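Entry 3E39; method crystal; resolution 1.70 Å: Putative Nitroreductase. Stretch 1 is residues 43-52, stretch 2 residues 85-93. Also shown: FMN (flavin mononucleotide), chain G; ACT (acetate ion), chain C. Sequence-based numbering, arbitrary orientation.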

# COMPACT_ATOMS: atom_id res chain seq x y z
N SER A 43 5.31 -8.45 -1.53
CA SER A 43 5.74 -8.25 -2.89
C SER A 43 5.46 -9.53 -3.66
O SER A 43 5.45 -10.63 -3.09
CB SER A 43 7.23 -7.89 -2.96
OG SER A 43 8.07 -8.95 -2.55
N GLY A 44 5.22 -9.39 -4.95
CA GLY A 44 5.05 -10.57 -5.80
C GLY A 44 6.30 -11.46 -5.71
O GLY A 44 7.44 -10.98 -5.68
N LEU A 45 6.06 -12.75 -5.56
CA LEU A 45 7.06 -13.77 -5.51
C LEU A 45 7.97 -13.62 -4.30
O LEU A 45 8.96 -14.34 -4.17
CB LEU A 45 7.89 -13.75 -6.81
CG LEU A 45 7.16 -13.68 -8.15
CD1 LEU A 45 8.17 -13.47 -9.28
CD2 LEU A 45 6.36 -14.92 -8.35
N ASN A 46 7.61 -12.73 -3.38
CA ASN A 46 8.48 -12.36 -2.28
C ASN A 46 9.86 -11.94 -2.84
O ASN A 46 10.92 -12.20 -2.22
CB ASN A 46 8.64 -13.48 -1.22
CG ASN A 46 9.24 -12.98 0.09
OD1 ASN A 46 9.07 -11.82 0.47
ND2 ASN A 46 9.91 -13.88 0.83
N ASN A 47 9.84 -11.28 -3.99
CA ASN A 47 11.06 -10.77 -4.61
C ASN A 47 11.70 -9.60 -3.86
O ASN A 47 12.90 -9.34 -4.03
CB ASN A 47 10.80 -10.30 -6.02
CG ASN A 47 10.63 -11.42 -7.02
OD1 ASN A 47 9.99 -11.21 -8.07
ND2 ASN A 47 11.18 -12.59 -6.72
N GLN A 48 10.91 -8.84 -3.12
CA GLN A 48 11.41 -7.74 -2.28
C GLN A 48 12.21 -6.75 -3.13
O GLN A 48 13.41 -6.57 -2.91
CB GLN A 48 12.27 -8.30 -1.14
CG GLN A 48 11.48 -9.23 -0.22
CD GLN A 48 12.40 -10.03 0.66
OE1 GLN A 48 13.25 -9.45 1.36
NE2 GLN A 48 12.26 -11.34 0.65
N PRO A 49 11.53 -6.10 -4.09
CA PRO A 49 12.19 -5.17 -5.00
C PRO A 49 12.50 -3.77 -4.46
O PRO A 49 13.20 -3.00 -5.13
CB PRO A 49 11.20 -5.06 -6.14
CG PRO A 49 9.86 -5.14 -5.45
CD PRO A 49 10.08 -6.19 -4.37
N CYS A 50 11.94 -3.42 -3.29
CA CYS A 50 12.11 -2.08 -2.77
C CYS A 50 13.47 -1.84 -2.14
O CYS A 50 14.03 -2.70 -1.43
CB CYS A 50 11.00 -1.69 -1.78
SG CYS A 50 9.36 -1.67 -2.52
N ARG A 51 13.96 -0.61 -2.34
CA ARG A 51 15.24 -0.15 -1.82
C ARG A 51 14.99 1.23 -1.19
O ARG A 51 14.10 1.96 -1.63
CB ARG A 51 16.28 -0.07 -2.92
CG ARG A 51 16.60 -1.38 -3.60
CD ARG A 51 17.28 -2.40 -2.67
NE ARG A 51 17.54 -3.63 -3.45
CZ ARG A 51 16.69 -4.63 -3.63
NH1 ARG A 51 15.53 -4.66 -3.00
NH2 ARG A 51 17.03 -5.67 -4.40
N PHE A 52 15.79 1.58 -0.20
CA PHE A 52 15.55 2.79 0.60
C PHE A 52 16.80 3.59 0.82
O PHE A 52 17.91 3.03 0.92
CB PHE A 52 14.97 2.38 1.96
CG PHE A 52 13.82 1.41 1.84
CD1 PHE A 52 12.53 1.85 1.68
CD2 PHE A 52 14.05 0.03 1.79
CE1 PHE A 52 11.48 0.96 1.55
CE2 PHE A 52 12.98 -0.86 1.65
CZ PHE A 52 11.70 -0.39 1.55
N1 FMN G . 0.30 -14.95 -3.55
C2 FMN G . -0.31 -15.98 -4.22
O2 FMN G . -0.47 -17.02 -3.63
N3 FMN G . -0.76 -15.85 -5.52
C4 FMN G . -0.63 -14.68 -6.21
O4 FMN G . -1.31 -14.51 -7.22
C4A FMN G . -0.01 -13.63 -5.57
N5 FMN G . 0.14 -12.44 -6.22
C5A FMN G . 0.72 -11.37 -5.57
C6 FMN G . 0.88 -10.20 -6.27
C7 FMN G . 1.45 -9.09 -5.64
C7M FMN G . 1.68 -7.81 -6.41
C8 FMN G . 1.89 -9.16 -4.32
C8M FMN G . 2.30 -7.91 -3.57
C9 FMN G . 1.76 -10.35 -3.64
C9A FMN G . 1.19 -11.48 -4.26
N10 FMN G . 1.02 -12.71 -3.58
C10 FMN G . 0.44 -13.75 -4.23
C1' FMN G . 1.43 -12.90 -2.15
C2' FMN G . 2.96 -12.98 -2.04
O2' FMN G . 3.41 -14.22 -2.53
C3' FMN G . 3.39 -12.69 -0.61
O3' FMN G . 3.07 -11.40 -0.22
C4' FMN G . 4.89 -12.93 -0.38
O4' FMN G . 5.20 -14.29 -0.63
C5' FMN G . 5.29 -12.62 1.04
O5' FMN G . 4.50 -13.36 1.97
P FMN G . 3.68 -12.61 3.10
O1P FMN G . 3.21 -13.65 4.09
O2P FMN G . 2.54 -11.89 2.40
O3P FMN G . 4.56 -11.62 3.80
C ACT C . 2.04 -13.02 -9.88
O ACT C . 1.72 -11.85 -9.61
OXT ACT C . 1.92 -13.37 -11.06
CH3 ACT C . 2.56 -13.95 -8.82
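Stretch 2 (85-93) FLDREAMYN

Residues 85-87 of stretch 2 are the end of a β-strand lying beside residues 50-52, the start of another. The two run in broadly opposite directions, their axes 125° apart and 4.5 Å at closest approach; beyond Asp87 the chain turns, with Ala90 N donating to Asp87 O at 3.0 Å, then Met91 and Asn93 are extended, with Tyr92 between them bent at phi/psi -120/-17; the side chain of Asn93 caps the helix that follows.

The pairing is antiparallel. Arg51 and Phe85 form the hydrogen-bonded pair: Arg51 N donates to Phe85 O and Phe85 N to Arg51 O, both at 2.8 Å. Asp87 N adds a nearly linear bond to Pro49 O, also 2.8 Å; proline lacks an amide hydrogen, but its carbonyl remains a good acceptor. Cys50 and Leu86 form the non-hydrogen-bonded pair, their CA atoms 4.6 Å apart, and here CA-H groups approach carbonyls: Cys50 CA lies 3.2 Å from Phe85 O, and Leu86 CA 3.3 Å from Pro49 O.

Charge is matched where Arg51 reaches Asp87. NH2 of Arg51 lies 3.1 Å from Asp87 OD2 in a salt bridge whose hydrogen bond is weak, while Arg51 NH1 donates to Gln48 O and Cys50 O, each at 2.9 Å. The flat, multidonor guanidinium can thus serve both stretches.

Apolar side chains also meet across the pair. Leu86 CD2 meets Pro49 CG at 3.6 Å and Cys50 SG at 3.9 Å. The small methyl of Ala90 lies close to the proline ring, Ala90 CB to Pro49 CB at 4.2 Å.

Farther along, Leu45 packs over one face of the Tyr92 ring, with Leu45 CD1 3.7 Å from Tyr92 CD2. Tyr92 OH comes within 3.5 Å of Gly44 CA; a side chain on Gly44 would collide with that hydroxyl, and Tyr92 OH donates to acetate O at 2.8 Å.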

# COMPACT_ATOMS: atom_id res chain seq x y z
N PHE A 85 12.68 3.30 -3.69
CA PHE A 85 12.99 2.92 -5.06
C PHE A 85 12.64 1.45 -5.30
O PHE A 85 12.42 0.66 -4.36
CB PHE A 85 14.50 3.01 -5.35
CG PHE A 85 15.12 4.32 -4.99
CD1 PHE A 85 15.53 4.56 -3.69
CD2 PHE A 85 15.33 5.30 -5.95
CE1 PHE A 85 16.08 5.76 -3.33
CE2 PHE A 85 15.90 6.51 -5.60
CZ PHE A 85 16.27 6.74 -4.30
N LEU A 86 12.51 1.11 -6.57
CA LEU A 86 12.50 -0.29 -6.95
C LEU A 86 13.84 -0.56 -7.62
O LEU A 86 14.36 0.25 -8.41
CB LEU A 86 11.40 -0.64 -7.95
CG LEU A 86 9.96 -0.56 -7.44
CD1 LEU A 86 8.98 -0.61 -8.56
CD2 LEU A 86 9.72 -1.68 -6.44
N ASP A 87 14.42 -1.69 -7.26
CA ASP A 87 15.63 -2.20 -7.90
C ASP A 87 15.18 -2.82 -9.22
O ASP A 87 14.45 -3.81 -9.24
CB ASP A 87 16.31 -3.21 -7.00
CG ASP A 87 17.56 -3.83 -7.62
OD1 ASP A 87 17.70 -3.88 -8.85
OD2 ASP A 87 18.39 -4.32 -6.86
N ARG A 88 15.60 -2.24 -10.32
CA ARG A 88 15.19 -2.73 -11.65
C ARG A 88 15.56 -4.18 -11.91
O ARG A 88 14.86 -4.85 -12.67
CB ARG A 88 15.72 -1.83 -12.76
CG ARG A 88 15.12 -0.42 -12.70
CD ARG A 88 15.56 0.47 -13.85
NE ARG A 88 15.07 1.84 -13.70
CZ ARG A 88 13.86 2.27 -14.07
NH1 ARG A 88 12.97 1.44 -14.60
NH2 ARG A 88 13.53 3.52 -13.86
N GLU A 89 16.64 -4.67 -11.30
CA GLU A 89 17.04 -6.07 -11.47
C GLU A 89 16.10 -7.05 -10.76
O GLU A 89 15.92 -8.17 -11.22
CB GLU A 89 18.48 -6.29 -11.00
CG GLU A 89 19.48 -5.67 -11.94
CD GLU A 89 19.31 -6.22 -13.36
OE1 GLU A 89 19.31 -7.47 -13.49
OE2 GLU A 89 19.15 -5.42 -14.31
N ALA A 90 15.49 -6.60 -9.67
CA ALA A 90 14.59 -7.43 -8.90
C ALA A 90 13.12 -7.37 -9.35
O ALA A 90 12.28 -8.06 -8.78
CB ALA A 90 14.69 -7.01 -7.45
N MSE A 91 12.78 -6.54 -10.34
CA MSE A 91 11.38 -6.42 -10.76
C MSE A 91 10.90 -7.59 -11.61
O MSE A 91 11.68 -8.14 -12.40
CB MSE A 91 11.14 -5.14 -11.55
CG MSE A 91 11.36 -3.90 -10.75
SE MSE A 91 11.15 -2.25 -11.75
CE MSE A 91 9.49 -2.19 -11.83
N TYR A 92 9.63 -7.97 -11.47
CA TYR A 92 9.04 -9.03 -12.33
C TYR A 92 7.86 -8.55 -13.16
O TYR A 92 7.44 -9.20 -14.14
CB TYR A 92 8.63 -10.25 -11.51
CG TYR A 92 7.26 -10.14 -10.82
CD1 TYR A 92 7.06 -9.27 -9.76
CD2 TYR A 92 6.19 -10.94 -11.21
CE1 TYR A 92 5.82 -9.16 -9.11
CE2 TYR A 92 4.94 -10.86 -10.55
CZ TYR A 92 4.78 -9.98 -9.49
OH TYR A 92 3.56 -9.87 -8.84
N ASN A 93 7.30 -7.42 -12.74
CA ASN A 93 6.14 -6.86 -13.38
C ASN A 93 6.01 -5.43 -12.94
O ASN A 93 5.86 -5.17 -11.76
CB ASN A 93 4.90 -7.66 -12.98
CG ASN A 93 3.62 -7.17 -13.68
OD1 ASN A 93 3.05 -6.16 -13.33
ND2 ASN A 93 3.17 -7.93 -14.70